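Local coordinates for protein SdbC (Legionella pneumophila subsp. pneumophila, PDB 4KSN) that is an effector protein of unknown molecular function, represented here by its C-terminal domain, which assembles with further copies of itself, at residues Asp8-Asp20 / Glu60-Leu72. The protein carries 1 engineered substitution. Numbering follows the deposited sequence.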
ATOM      1  N   ASP A   8     -15.058   1.791 -13.187  1.00100.31           N
ATOM      2  CA  ASP A   8     -14.651   0.370 -12.949  1.00 95.48           C
ATOM      3  C   ASP A   8     -13.310   0.305 -12.199  1.00 89.41           C
ATOM      4  O   ASP A   8     -12.234   0.376 -12.804  1.00 86.40           O
ATOM      5  CB  ASP A   8     -14.588  -0.411 -14.280  1.00 97.45           C
ATOM      6  CG  ASP A   8     -14.262  -1.893 -14.085  1.00 98.24           C
ATOM      7  OD1 ASP A   8     -13.828  -2.265 -12.977  1.00104.05           O
ATOM      8  OD2 ASP A   8     -14.434  -2.692 -15.034  1.00 90.81           O
ATOM      9  N   THR A   9     -13.391   0.113 -10.886  1.00 82.51           N
ATOM     10  CA  THR A   9     -12.259   0.355 -10.009  1.00 76.08           C
ATOM     11  C   THR A   9     -11.157  -0.739 -10.039  1.00 66.14           C
ATOM     12  O   THR A   9     -11.400  -1.955  -9.894  1.00 56.87           O
ATOM     13  CB  THR A   9     -12.722   0.635  -8.568  1.00 81.54           C
ATOM     14  OG1 THR A   9     -11.589   0.995  -7.773  1.00 84.54           O
ATOM     15  CG2 THR A   9     -13.436  -0.580  -7.961  1.00 82.88           C
ATOM     16  N   HIS A  10      -9.935  -0.255 -10.216  1.00 63.40           N
ATOM     17  CA  HIS A  10      -8.750  -1.110 -10.373  1.00 58.75           C
ATOM     18  C   HIS A  10      -8.366  -1.706  -9.021  1.00 55.26           C
ATOM     19  O   HIS A  10      -8.187  -0.979  -8.059  1.00 61.87           O
ATOM     20  CB  HIS A  10      -7.611  -0.241 -10.905  1.00 61.09           C
ATOM     21  CG  HIS A  10      -6.273  -0.908 -10.889  1.00 61.92           C
ATOM     22  ND1 HIS A  10      -5.464  -0.923  -9.771  1.00 64.55           N
ATOM     23  CD2 HIS A  10      -5.593  -1.564 -11.853  1.00 60.33           C
ATOM     24  CE1 HIS A  10      -4.350  -1.582 -10.045  1.00 62.06           C
ATOM     25  NE2 HIS A  10      -4.399  -1.972 -11.306  1.00 59.39           N
ATOM     26  N   LEU A  11      -8.231  -3.013  -8.957  1.00 49.88           N
ATOM     27  CA  LEU A  11      -7.960  -3.730  -7.720  0.50 48.52           C
ATOM     28  C   LEU A  11      -6.494  -4.189  -7.610  1.00 46.49           C
ATOM     29  O   LEU A  11      -5.857  -3.998  -6.573  1.00 45.78           O
ATOM     30  CB  LEU A  11      -8.878  -4.942  -7.660  0.50 49.39           C
ATOM     31  CG  LEU A  11      -9.169  -5.624  -6.338  0.50 51.13           C
ATOM     32  CD1 LEU A  11      -9.984  -4.729  -5.406  0.50 53.38           C
ATOM     33  CD2 LEU A  11      -9.904  -6.923  -6.614  0.50 50.78           C
ATOM     34  N   ALA A  12      -5.957  -4.776  -8.673  1.00 39.30           N
ATOM     35  CA  ALA A  12      -4.598  -5.370  -8.645  1.00 36.85           C
ATOM     36  C   ALA A  12      -4.052  -5.493 -10.051  1.00 33.73           C
ATOM     37  O   ALA A  12      -4.785  -5.356 -10.997  1.00 34.07           O
ATOM     38  CB  ALA A  12      -4.641  -6.749  -8.020  1.00 36.74           C
ATOM     39  N   ASP A  13      -2.766  -5.711 -10.159  1.00 32.16           N
ATOM     40  CA  ASP A  13      -2.126  -5.977 -11.436  1.00 31.74           C
ATOM     41  C   ASP A  13      -1.623  -7.408 -11.367  1.00 29.81           C
ATOM     42  O   ASP A  13      -1.254  -7.888 -10.284  1.00 30.77           O
ATOM     43  CB  ASP A  13      -0.916  -5.120 -11.650  1.00 34.87           C
ATOM     44  CG  ASP A  13      -1.243  -3.647 -11.593  1.00 39.65           C
ATOM     45  OD1 ASP A  13      -2.248  -3.258 -12.200  1.00 41.57           O
ATOM     46  OD2 ASP A  13      -0.472  -2.925 -10.940  1.00 46.23           O
ATOM     47  N   LEU A  14      -1.540  -8.026 -12.529  1.00 27.97           N
ATOM     48  CA  LEU A  14      -0.914  -9.339 -12.704  1.00 26.67           C
ATOM     49  C   LEU A  14      -0.037  -9.221 -13.926  1.00 26.31           C
ATOM     50  O   LEU A  14      -0.170  -8.223 -14.690  1.00 25.92           O
ATOM     51  CB  LEU A  14      -2.030 -10.348 -12.966  1.00 27.09           C
ATOM     52  CG  LEU A  14      -2.913 -10.690 -11.789  1.00 29.04           C
ATOM     53  CD1 LEU A  14      -3.967 -11.655 -12.240  1.00 29.94           C
ATOM     54  CD2 LEU A  14      -2.086 -11.236 -10.633  1.00 29.20           C
ATOM     55  N   TYR A  15       0.920 -10.130 -14.081  1.00 27.27           N
ATOM     56  CA  TYR A  15       1.860 -10.031 -15.163  1.00 27.16           C
ATOM     57  C   TYR A  15       1.964 -11.409 -15.840  1.00 29.85           C
ATOM     58  O   TYR A  15       2.085 -12.422 -15.155  1.00 29.09           O
ATOM     59  CB  TYR A  15       3.227  -9.573 -14.637  1.00 27.55           C
ATOM     60  CG  TYR A  15       3.213  -8.201 -14.127  1.00 28.54           C
ATOM     61  CD1 TYR A  15       2.849  -7.914 -12.787  1.00 30.77           C
ATOM     62  CD2 TYR A  15       3.422  -7.140 -14.977  1.00 31.80           C
ATOM     63  CE1 TYR A  15       2.735  -6.652 -12.357  1.00 32.81           C
ATOM     64  CE2 TYR A  15       3.294  -5.843 -14.523  1.00 30.81           C
ATOM     65  CZ  TYR A  15       2.996  -5.615 -13.222  1.00 33.65           C
ATOM     66  OH  TYR A  15       2.892  -4.351 -12.770  1.00 33.23           O
ATOM     67  N   LEU A  16       1.939 -11.410 -17.163  1.00 27.99           N
ATOM     68  CA  LEU A  16       2.229 -12.571 -17.965  1.00 27.92           C
ATOM     69  C   LEU A  16       3.673 -12.482 -18.382  1.00 28.06           C
ATOM     70  O   LEU A  16       4.070 -11.506 -19.043  1.00 29.59           O
ATOM     71  CB  LEU A  16       1.327 -12.545 -19.190  1.00 32.40           C
ATOM     72  CG  LEU A  16       1.365 -13.734 -20.123  1.00 33.70           C
ATOM     73  CD1 LEU A  16       0.955 -15.049 -19.453  1.00 36.66           C
ATOM     74  CD2 LEU A  16       0.430 -13.448 -21.283  1.00 38.53           C
ATOM     75  N   LEU A  17       4.449 -13.450 -17.930  1.00 25.67           N
ATOM     76  CA  LEU A  17       5.864 -13.439 -18.044  1.00 27.82           C
ATOM     77  C   LEU A  17       6.224 -14.638 -18.921  1.00 28.26           C
ATOM     78  O   LEU A  17       5.816 -15.749 -18.655  1.00 28.92           O
ATOM     79  CB  LEU A  17       6.577 -13.590 -16.701  1.00 31.71           C
ATOM     80  CG  LEU A  17       6.597 -12.428 -15.688  1.00 36.53           C
ATOM     81  CD1 LEU A  17       7.689 -12.753 -14.660  1.00 35.35           C
ATOM     82  CD2 LEU A  17       6.753 -10.996 -16.278  1.00 38.87           C
ATOM     83  N   LYS A  18       7.099 -14.385 -19.899  1.00 29.25           N
ATOM     84  CA  LYS A  18       7.498 -15.443 -20.814  1.00 31.40           C
ATOM     85  C   LYS A  18       8.967 -15.261 -21.075  1.00 30.61           C
ATOM     86  O   LYS A  18       9.430 -14.183 -21.173  1.00 33.75           O
ATOM     87  CB  LYS A  18       6.634 -15.440 -22.103  1.00 31.17           C
ATOM     88  CG  LYS A  18       5.209 -15.805 -21.921  1.00 30.93           C
ATOM     89  CD  LYS A  18       4.384 -15.575 -23.185  1.00 32.97           C
ATOM     90  CE  LYS A  18       2.948 -16.029 -23.060  1.00 35.35           C
ATOM     91  NZ  LYS A  18       2.757 -17.521 -22.923  1.00 37.83           N
ATOM     92  N   TYR A  19       9.724 -16.347 -21.090  1.00 34.95           N
ATOM     93  CA  TYR A  19      11.181 -16.232 -21.263  1.00 36.72           C
ATOM     94  C   TYR A  19      11.745 -17.478 -21.966  1.00 38.94           C
ATOM     95  O   TYR A  19      11.283 -18.587 -21.795  1.00 38.84           O
ATOM     96  CB  TYR A  19      11.904 -15.969 -19.944  1.00 38.00           C
ATOM     97  CG  TYR A  19      11.830 -17.088 -18.936  1.00 35.97           C
ATOM     98  CD1 TYR A  19      12.789 -18.095 -18.896  1.00 36.73           C
ATOM     99  CD2 TYR A  19      10.817 -17.116 -17.971  1.00 34.51           C
ATOM    100  CE1 TYR A  19      12.696 -19.156 -17.980  1.00 36.10           C
ATOM    101  CE2 TYR A  19      10.738 -18.126 -17.045  1.00 34.69           C
ATOM    102  CZ  TYR A  19      11.676 -19.124 -17.015  1.00 34.40           C
ATOM    103  OH  TYR A  19      11.572 -20.089 -16.096  1.00 35.14           O
ATOM    104  N   ASP A  20      12.715 -17.238 -22.828  1.00 46.89           N
ATOM    105  CA  ASP A  20      13.396 -18.319 -23.540  1.00 48.88           C
ATOM    106  C   ASP A  20      14.390 -18.928 -22.554  1.00 46.90           C
ATOM    107  O   ASP A  20      15.125 -18.204 -21.867  1.00 50.41           O
ATOM    108  CB  ASP A  20      14.095 -17.739 -24.775  1.00 51.68           C
ATOM    109  CG  ASP A  20      15.051 -18.733 -25.446  1.00 55.72           C
ATOM    110  OD1 ASP A  20      14.653 -19.886 -25.714  1.00 60.08           O
ATOM    111  OD2 ASP A  20      16.189 -18.307 -25.672  1.00 59.05           O
ATOM    112  N   GLU A  60      15.692  -7.605 -20.584  1.00 49.14           N
ATOM    113  CA  GLU A  60      15.795  -7.831 -22.005  1.00 55.11           C
ATOM    114  C   GLU A  60      15.514  -9.270 -22.360  1.00 51.81           C
ATOM    115  O   GLU A  60      15.135  -9.560 -23.505  1.00 58.48           O
ATOM    116  CB  GLU A  60      17.191  -7.430 -22.505  1.00 68.10           C
ATOM    117  CG  GLU A  60      17.450  -5.927 -22.420  1.00 74.00           C
ATOM    118  CD  GLU A  60      16.962  -5.155 -23.649  1.00 85.02           C
ATOM    119  OE1 GLU A  60      17.798  -4.501 -24.326  1.00 89.03           O
ATOM    120  OE2 GLU A  60      15.744  -5.198 -23.941  1.00 84.74           O
ATOM    121  N   THR A  61      15.691 -10.182 -21.396  1.00 46.25           N
ATOM    122  CA  THR A  61      15.434 -11.580 -21.590  1.00 42.86           C
ATOM    123  C   THR A  61      14.057 -12.052 -21.106  1.00 36.81           C
ATOM    124  O   THR A  61      13.746 -13.185 -21.262  1.00 41.61           O
ATOM    125  CB  THR A  61      16.505 -12.455 -20.902  1.00 47.48           C
ATOM    126  OG1 THR A  61      16.669 -12.031 -19.546  1.00 45.60           O
ATOM    127  CG2 THR A  61      17.846 -12.321 -21.626  1.00 56.53           C
ATOM    128  N   VAL A  62      13.207 -11.201 -20.570  1.00 34.10           N
ATOM    129  CA  VAL A  62      11.926 -11.690 -20.105  1.00 30.73           C
ATOM    130  C   VAL A  62      10.822 -10.830 -20.705  1.00 32.71           C
ATOM    131  O   VAL A  62      10.848  -9.632 -20.509  1.00 37.16           O
ATOM    132  CB  VAL A  62      11.872 -11.568 -18.566  1.00 33.35           C
ATOM    133  CG1 VAL A  62      10.505 -12.003 -18.069  1.00 32.33           C
ATOM    134  CG2 VAL A  62      12.969 -12.398 -17.890  1.00 32.49           C
ATOM    135  N   SER A  63       9.850 -11.417 -21.389  1.00 32.29           N
ATOM    136  CA  SER A  63       8.712 -10.666 -21.926  1.00 33.09           C
ATOM    137  C   SER A  63       7.687 -10.484 -20.793  1.00 30.67           C
ATOM    138  O   SER A  63       7.351 -11.451 -20.149  1.00 30.60           O
ATOM    139  CB  SER A  63       8.130 -11.486 -23.068  1.00 34.63           C
ATOM    140  OG  SER A  63       6.802 -11.151 -23.380  1.00 38.04           O
ATOM    141  N   LEU A  64       7.192  -9.276 -20.602  1.00 30.59           N
ATOM    142  CA  LEU A  64       6.227  -9.006 -19.543  1.00 31.64           C
ATOM    143  C   LEU A  64       5.085  -8.243 -20.162  1.00 30.40           C
ATOM    144  O   LEU A  64       5.312  -7.261 -20.882  1.00 31.67           O
ATOM    145  CB  LEU A  64       6.947  -8.148 -18.530  1.00 31.95           C
ATOM    146  CG  LEU A  64       6.169  -7.497 -17.386  1.00 37.40           C
ATOM    147  CD1 LEU A  64       7.172  -7.266 -16.286  1.00 36.77           C
ATOM    148  CD2 LEU A  64       5.476  -6.188 -17.762  1.00 41.53           C
ATOM    149  N   ARG A  65       3.865  -8.699 -19.941  1.00 27.51           N
ATOM    150  CA  ARG A  65       2.693  -7.953 -20.273  1.00 29.41           C
ATOM    151  C   ARG A  65       1.836  -7.815 -18.992  1.00 31.79           C
ATOM    152  O   ARG A  65       1.698  -8.763 -18.256  1.00 31.21           O
ATOM    153  CB  ARG A  65       1.856  -8.681 -21.327  1.00 33.77           C
ATOM    154  CG  ARG A  65       2.539  -8.749 -22.724  1.00 34.35           C
ATOM    155  CD  ARG A  65       2.740  -7.337 -23.304  1.00 36.31           C
ATOM    156  NE  ARG A  65       1.561  -6.449 -23.172  1.00 38.86           N
ATOM    157  CZ  ARG A  65       0.592  -6.319 -24.088  1.00 40.94           C
ATOM    158  NH1 ARG A  65      -0.412  -5.508 -23.879  1.00 40.48           N
ATOM    159  NH2 ARG A  65       0.624  -7.016 -25.246  1.00 44.54           N
ATOM    160  N   GLN A  66       1.311  -6.643 -18.771  1.00 30.30           N
ATOM    161  CA  GLN A  66       0.551  -6.340 -17.569  1.00 31.77           C
ATOM    162  C   GLN A  66      -0.926  -6.522 -17.813  1.00 31.63           C
ATOM    163  O   GLN A  66      -1.493  -6.073 -18.837  1.00 30.95           O
ATOM    164  CB  GLN A  66       0.846  -4.912 -17.125  1.00 32.96           C
ATOM    165  CG  GLN A  66       0.249  -4.560 -15.766  1.00 35.18           C
ATOM    166  CD  GLN A  66       0.622  -3.166 -15.306  1.00 37.56           C
ATOM    167  OE1 GLN A  66       1.651  -2.639 -15.696  1.00 41.11           O
ATOM    168  NE2 GLN A  66      -0.190  -2.583 -14.468  1.00 40.47           N
ATOM    169  N   LEU A  67      -1.586  -7.147 -16.838  1.00 31.30           N
ATOM    170  CA  LEU A  67      -3.024  -7.252 -16.818  1.00 31.71           C
ATOM    171  C   LEU A  67      -3.557  -6.537 -15.610  1.00 31.08           C
ATOM    172  O   LEU A  67      -2.881  -6.384 -14.591  1.00 31.57           O
ATOM    173  CB  LEU A  67      -3.437  -8.732 -16.710  1.00 32.20           C
ATOM    174  CG  LEU A  67      -2.794  -9.707 -17.669  1.00 35.38           C
ATOM    175  CD1 LEU A  67      -3.342 -11.089 -17.406  1.00 38.18           C
ATOM    176  CD2 LEU A  67      -3.000  -9.320 -19.128  1.00 37.21           C
ATOM    177  N   ILE A  68      -4.772  -6.123 -15.702  1.00 31.50           N
ATOM    178  CA  ILE A  68      -5.352  -5.480 -14.606  1.00 33.04           C
ATOM    179  C   ILE A  68      -6.612  -6.254 -14.173  1.00 33.52           C
ATOM    180  O   ILE A  68      -7.317  -6.862 -14.985  1.00 33.46           O
ATOM    181  CB  ILE A  68      -5.615  -4.002 -14.880  1.00 37.80           C
ATOM    182  CG1 ILE A  68      -6.633  -3.819 -15.962  1.00 41.79           C
ATOM    183  CG2 ILE A  68      -4.312  -3.225 -15.169  1.00 37.90           C
ATOM    184  CD1 ILE A  68      -7.453  -2.562 -15.776  1.00 45.93           C
ATOM    185  N   VAL A  69      -6.842  -6.236 -12.853  1.00 33.30           N
ATOM    186  CA  VAL A  69      -7.955  -6.918 -12.224  1.00 34.70           C
ATOM    187  C   VAL A  69      -8.802  -5.802 -11.636  1.00 36.22           C
ATOM    188  O   VAL A  69      -8.297  -4.927 -10.883  1.00 37.64           O
ATOM    189  CB  VAL A  69      -7.496  -7.912 -11.119  1.00 34.59           C
ATOM    190  CG1 VAL A  69      -8.701  -8.632 -10.544  1.00 37.68           C
ATOM    191  CG2 VAL A  69      -6.453  -8.903 -11.637  1.00 35.11           C
ATOM    192  N   SER A  70     -10.082  -5.791 -11.980  1.00 37.24           N
ATOM    193  CA  SER A  70     -10.968  -4.729 -11.547  1.00 41.97           C
ATOM    194  C   SER A  70     -12.280  -5.339 -11.138  1.00 43.45           C
ATOM    195  O   SER A  70     -12.571  -6.490 -11.437  1.00 40.55           O
ATOM    196  CB  SER A  70     -11.191  -3.706 -12.682  1.00 43.72           C
ATOM    197  OG  SER A  70      -9.975  -3.462 -13.378  1.00 46.77           O
ATOM    198  N   VAL A  71     -13.096  -4.546 -10.478  1.00 46.95           N
ATOM    199  CA  VAL A  71     -14.365  -5.067 -10.021  1.00 52.50           C
ATOM    200  C   VAL A  71     -15.422  -4.716 -11.016  1.00 57.92           C
ATOM    201  O   VAL A  71     -15.516  -3.572 -11.441  1.00 64.02           O
ATOM    202  CB  VAL A  71     -14.805  -4.536  -8.657  1.00 54.28           C
ATOM    203  CG1 VAL A  71     -15.918  -5.418  -8.117  1.00 56.75           C
ATOM    204  CG2 VAL A  71     -13.650  -4.536  -7.705  1.00 55.15           C
ATOM    205  N   LEU A  72     -16.224  -5.715 -11.338  1.00 62.71           N
ATOM    206  CA  LEU A  72     -17.415  -5.570 -12.152  1.00 72.60           C
ATOM    207  C   LEU A  72     -18.524  -4.823 -11.414  1.00 72.48           C
ATOM    208  O   LEU A  72     -18.581  -3.600 -11.454  1.00 79.02           O
ATOM    209  CB  LEU A  72     -17.899  -6.971 -12.509  1.00 75.17           C
ATOM    210  CG  LEU A  72     -18.997  -7.057 -13.554  1.00 81.04           C
ATOM    211  CD1 LEU A  72     -18.378  -7.415 -14.897  1.00 81.44           C
ATOM    212  CD2 LEU A  72     -20.050  -8.071 -13.121  1.00 84.02           C
TER
HETATM  213  O   HOH W   1       3.858  -1.574 -13.763  1.00 49.57           O
HETATM  214  O   HOH W   2       4.626 -11.976 -21.829  1.00 31.62           O
HETATM  215  O   HOH W   3      13.591 -14.749 -23.341  1.00 47.69           O
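Leu-11 and Ala-12 both offer their N-H to the carbonyl of Val-69, a worked example of the classic beta bulge. Leu-11 N lies 2.7 Å from Val-69 O in the carbonyl plane, whereas Ala-12 N, at 3.2 Å from the same O, is tilted 22° from it. From Ala-12 opposite Val-69 to Lys-18 opposite Ser-63 the strands keep regular antiparallel register. On one face Tyr-15 runs alongside two neighbours, its CD2 3.6 Å from Leu-64 CD2 at the ring edge and its CE2 3.5 Å from Gln-66 CG. Gln-66 reaches along the ring because its CG is swung opposite the backbone N (chi1 -172°) and the rest of the chain is straight; a water joins its OE1 to Tyr-15 OH. Farther along, Ile-68 borders the edge of the His-10 ring, whose NE2 donates to Asp-13 OD1 (2.7 Å) from above the carboxylate plane, tying together residues that flank the bulge. On the reverse face Ala-12, Leu-14, Leu-67 and Val-69 form an apolar patch, with Leu-14 CD1 3.8 Å from Val-69 CG2. Strand 10-20 is central in the chain's three-stranded sheet, bonded on its other edge to strand 26-33, while residues 67-71 pair antiparallel with a strand of a second subunit, continuing the sheet across the interface.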